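Local coordinates for protein translation initiation factor 6 (Methanocaldococcus jannaschii, PDB 1G61) that binds the 50S ribosomal subunit and prevents it from joining the 30S subunit to form the 70S initiation complex, at residues E98-I111 with E123-L135. Numbering follows the deposited sequence.
Sequences EIIKSKNTALGNLI and ELKDFKKDIEDSL
Phe127, at the N-cap position of helix 128-135, lays its ring against the chain at Ile100-Ser102. Ser102 CB sits over one face, 4.2 Å from the ring centroid and 27° off the ring normal, a CH-pi contact; Ile100 CG2 comes in obliquely to Phe127 CD2 at 3.8 Å. With its CG1 turned beside the backbone N, Ile100 splits its branches: CG2 goes to the ring, while CD1 reaches Ile131 CG1 and the CB of Asp130. Leu124 spreads its two methyls in the same way, CD2 against Ser102 CB at 3.6 Å and CD1 into the angle between Leu110 CB and Ile111 CG1, crossing both side chains at about a right angle. Ile111 CD1 then meets Ile131 CD1, and Leu71 and Ile120 of the neighbouring strands also touch Ile111. Helix 128-135 runs nearly antiparallel to strand 98-100, axes 9.3 Å apart, and also touches strands 69-73 and 117-120: helix-on-sheet packing within an alpha-beta-barrel protein.

Polar groups border this apolar layer. At one end Asn104 ND2 donates to Glu123 OE1 (3.0 Å, N-H...O 155°), which it meets from above the carboxylate plane, the amide and carboxylate planes being 65° apart; Asn104 OD1 meanwhile closes an Asx turn by accepting from Ala106 N, so the amide is held from both ends. At the other end Glu98 OE2 lies 3.6 Å from Asp130 OD2. A water donates to Asp130 OD2 and Ile99 O and accepts from Lys101 N, linking the helix to the backbone at Ile99 and Lys101. Two carboxylates this close would be expected to raise the proton affinity of one of them, an effect the water's donated bond to Asp130 may partly offset.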
# COMPACT_ATOMS: atom_id res chain seq x y z
N GLU A 98 10.49 7.96 -8.49
CA GLU A 98 11.47 8.66 -7.64
C GLU A 98 12.18 7.68 -6.74
O GLU A 98 11.49 6.89 -6.04
CB GLU A 98 10.73 9.73 -6.82
CG GLU A 98 11.53 10.34 -5.70
CD GLU A 98 12.69 11.22 -6.11
OE1 GLU A 98 12.91 11.40 -7.33
OE2 GLU A 98 13.40 11.75 -5.22
N ILE A 99 13.51 7.67 -6.73
CA ILE A 99 14.26 6.87 -5.77
C ILE A 99 14.45 7.72 -4.52
O ILE A 99 15.04 8.82 -4.56
CB ILE A 99 15.60 6.42 -6.37
CG1 ILE A 99 15.37 5.55 -7.64
CG2 ILE A 99 16.44 5.74 -5.29
CD1 ILE A 99 16.65 5.17 -8.37
N ILE A 100 13.93 7.20 -3.41
CA ILE A 100 14.07 7.82 -2.08
C ILE A 100 15.30 7.17 -1.45
O ILE A 100 15.28 5.97 -1.13
CB ILE A 100 12.82 7.57 -1.24
CG1 ILE A 100 11.55 8.21 -1.85
CG2 ILE A 100 13.07 8.04 0.19
CD1 ILE A 100 11.59 9.73 -1.96
N LYS A 101 16.36 7.98 -1.33
CA LYS A 101 17.65 7.42 -0.95
C LYS A 101 17.85 7.33 0.54
O LYS A 101 18.89 7.64 1.13
CB LYS A 101 18.76 8.28 -1.58
CG LYS A 101 18.72 8.22 -3.09
CD LYS A 101 19.78 9.09 -3.74
CE LYS A 101 19.62 9.17 -5.25
NZ LYS A 101 20.59 10.13 -5.88
N SER A 102 16.83 6.87 1.24
CA SER A 102 16.92 6.69 2.68
C SER A 102 17.72 5.46 3.09
O SER A 102 17.74 4.44 2.37
CB SER A 102 15.46 6.60 3.21
OG SER A 102 14.69 5.63 2.44
N LYS A 103 18.35 5.52 4.28
CA LYS A 103 19.05 4.34 4.78
C LYS A 103 18.08 3.22 5.10
O LYS A 103 18.44 2.06 4.97
CB LYS A 103 19.90 4.71 6.00
CG LYS A 103 21.16 5.53 5.68
CD LYS A 103 21.91 5.97 6.92
CE LYS A 103 23.22 6.72 6.67
NZ LYS A 103 24.23 5.71 6.24
N ASN A 104 16.88 3.57 5.54
CA ASN A 104 15.82 2.59 5.75
C ASN A 104 15.10 2.40 4.41
O ASN A 104 14.42 3.31 3.96
CB ASN A 104 14.85 3.06 6.84
CG ASN A 104 13.92 1.95 7.28
OD1 ASN A 104 13.65 1.00 6.52
ND2 ASN A 104 13.38 2.02 8.50
N THR A 105 15.25 1.22 3.82
CA THR A 105 14.72 0.97 2.48
C THR A 105 13.26 0.52 2.46
O THR A 105 12.71 0.33 1.38
CB THR A 105 15.56 -0.09 1.74
OG1 THR A 105 15.57 -1.26 2.59
CG2 THR A 105 16.97 0.41 1.56
N ALA A 106 12.64 0.37 3.64
CA ALA A 106 11.26 -0.19 3.71
C ALA A 106 10.20 0.88 3.49
O ALA A 106 9.38 1.18 4.36
CB ALA A 106 11.06 -0.91 5.04
N LEU A 107 10.26 1.52 2.31
CA LEU A 107 9.41 2.68 2.05
C LEU A 107 7.92 2.36 2.25
O LEU A 107 7.18 3.22 2.77
CB LEU A 107 9.61 3.21 0.64
CG LEU A 107 11.05 3.57 0.26
CD1 LEU A 107 11.07 4.10 -1.17
CD2 LEU A 107 11.66 4.59 1.25
N GLY A 108 7.51 1.18 1.82
CA GLY A 108 6.10 0.80 1.95
C GLY A 108 5.66 0.63 3.38
O GLY A 108 4.49 0.79 3.72
N ASN A 109 6.59 0.28 4.29
CA ASN A 109 6.29 0.20 5.72
C ASN A 109 6.23 1.61 6.33
O ASN A 109 5.55 1.78 7.35
CB ASN A 109 7.35 -0.60 6.44
CG ASN A 109 7.43 -2.08 6.18
OD1 ASN A 109 8.36 -2.72 6.69
ND2 ASN A 109 6.49 -2.60 5.42
N LEU A 110 6.95 2.54 5.73
CA LEU A 110 7.16 3.87 6.34
C LEU A 110 6.26 4.97 5.80
O LEU A 110 6.27 6.10 6.32
CB LEU A 110 8.62 4.29 6.11
CG LEU A 110 9.67 3.40 6.75
CD1 LEU A 110 11.03 3.76 6.18
CD2 LEU A 110 9.66 3.58 8.26
N ILE A 111 5.50 4.69 4.74
CA ILE A 111 4.69 5.70 4.06
C ILE A 111 3.30 5.12 3.79
O ILE A 111 3.19 3.94 3.38
CB ILE A 111 5.36 6.11 2.74
CG1 ILE A 111 6.75 6.70 3.00
CG2 ILE A 111 4.47 7.06 1.93
CD1 ILE A 111 7.60 6.90 1.74
N GLU A 123 11.16 9.09 10.67
CA GLU A 123 12.49 8.70 10.18
C GLU A 123 12.75 9.26 8.78
O GLU A 123 13.93 9.45 8.45
CB GLU A 123 12.62 7.18 10.14
CG GLU A 123 14.03 6.66 9.91
CD GLU A 123 14.18 5.17 10.05
OE1 GLU A 123 13.17 4.48 10.24
OE2 GLU A 123 15.31 4.69 9.92
N LEU A 124 11.69 9.47 8.00
CA LEU A 124 11.85 9.97 6.64
C LEU A 124 11.70 11.48 6.54
O LEU A 124 11.58 11.96 5.39
CB LEU A 124 10.86 9.29 5.70
CG LEU A 124 11.10 7.78 5.49
CD1 LEU A 124 10.03 7.30 4.52
CD2 LEU A 124 12.51 7.44 5.02
N LYS A 125 11.72 12.21 7.65
CA LYS A 125 11.47 13.66 7.58
C LYS A 125 12.33 14.37 6.55
O LYS A 125 11.84 15.30 5.87
CB LYS A 125 11.65 14.28 8.99
CG LYS A 125 11.75 15.81 8.90
CD LYS A 125 11.72 16.40 10.32
CE LYS A 125 11.74 17.92 10.23
NZ LYS A 125 12.35 18.38 8.96
N ASP A 126 13.59 13.99 6.39
CA ASP A 126 14.44 14.78 5.48
C ASP A 126 14.12 14.50 4.02
O ASP A 126 14.64 15.18 3.12
CB ASP A 126 15.92 14.53 5.78
CG ASP A 126 16.32 15.02 7.16
OD1 ASP A 126 15.74 16.04 7.63
OD2 ASP A 126 17.21 14.42 7.75
N PHE A 127 13.27 13.54 3.72
CA PHE A 127 12.84 13.17 2.38
C PHE A 127 11.43 13.70 2.09
O PHE A 127 10.86 13.39 1.03
CB PHE A 127 12.87 11.64 2.14
CG PHE A 127 14.32 11.15 2.23
CD1 PHE A 127 14.86 10.74 3.45
CD2 PHE A 127 15.13 11.14 1.10
CE1 PHE A 127 16.18 10.33 3.51
CE2 PHE A 127 16.45 10.73 1.16
CZ PHE A 127 16.97 10.37 2.38
N LYS A 128 10.91 14.53 2.97
CA LYS A 128 9.54 14.99 2.77
C LYS A 128 9.35 15.69 1.43
O LYS A 128 8.35 15.42 0.76
CB LYS A 128 9.19 15.93 3.95
CG LYS A 128 7.78 16.49 3.85
CD LYS A 128 7.44 17.20 5.16
CE LYS A 128 5.98 17.52 5.32
NZ LYS A 128 5.70 18.74 4.51
N LYS A 129 10.23 16.60 1.02
CA LYS A 129 10.03 17.29 -0.25
C LYS A 129 10.06 16.31 -1.41
O LYS A 129 9.23 16.44 -2.35
CB LYS A 129 11.12 18.36 -0.45
CG LYS A 129 10.83 19.20 -1.72
CD LYS A 129 11.68 20.47 -1.67
CE LYS A 129 11.69 21.19 -3.01
NZ LYS A 129 10.40 21.08 -3.75
N ASP A 130 11.01 15.36 -1.42
CA ASP A 130 11.03 14.37 -2.51
C ASP A 130 9.72 13.59 -2.61
O ASP A 130 9.24 13.25 -3.69
CB ASP A 130 12.17 13.38 -2.21
CG ASP A 130 13.54 13.87 -2.53
OD1 ASP A 130 13.73 14.91 -3.23
OD2 ASP A 130 14.51 13.17 -2.09
N ILE A 131 9.17 13.24 -1.44
CA ILE A 131 7.94 12.44 -1.37
C ILE A 131 6.80 13.32 -1.83
O ILE A 131 5.97 12.90 -2.65
CB ILE A 131 7.76 11.90 0.04
CG1 ILE A 131 8.86 10.87 0.35
CG2 ILE A 131 6.40 11.26 0.26
CD1 ILE A 131 8.89 10.51 1.86
N GLU A 132 6.72 14.58 -1.37
CA GLU A 132 5.67 15.47 -1.85
C GLU A 132 5.69 15.68 -3.35
O GLU A 132 4.65 15.70 -4.01
CB GLU A 132 5.88 16.88 -1.23
CG GLU A 132 5.51 17.02 0.21
CD GLU A 132 6.06 18.26 0.89
OE1 GLU A 132 7.07 18.93 0.47
OE2 GLU A 132 5.46 18.58 1.92
N ASP A 133 6.90 15.88 -3.89
CA ASP A 133 7.00 16.17 -5.32
C ASP A 133 6.62 14.97 -6.17
O ASP A 133 6.05 15.19 -7.27
CB ASP A 133 8.41 16.66 -5.65
CG ASP A 133 8.67 18.09 -5.11
OD1 ASP A 133 7.73 18.74 -4.60
OD2 ASP A 133 9.82 18.51 -5.20
N SER A 134 6.89 13.75 -5.72
CA SER A 134 6.59 12.57 -6.48
C SER A 134 5.12 12.18 -6.33
O SER A 134 4.42 11.96 -7.31
CB SER A 134 7.48 11.38 -6.06
OG SER A 134 6.96 10.19 -6.65
N LEU A 135 4.66 12.08 -5.07
CA LEU A 135 3.27 11.66 -4.84
C LEU A 135 2.28 12.78 -5.16
O LEU A 135 1.09 12.49 -5.38
CB LEU A 135 3.10 11.20 -3.41
CG LEU A 135 3.92 9.97 -3.01
CD1 LEU A 135 3.58 9.60 -1.56
CD2 LEU A 135 3.69 8.79 -3.93
O HOH W 1 15.64 10.79 -2.56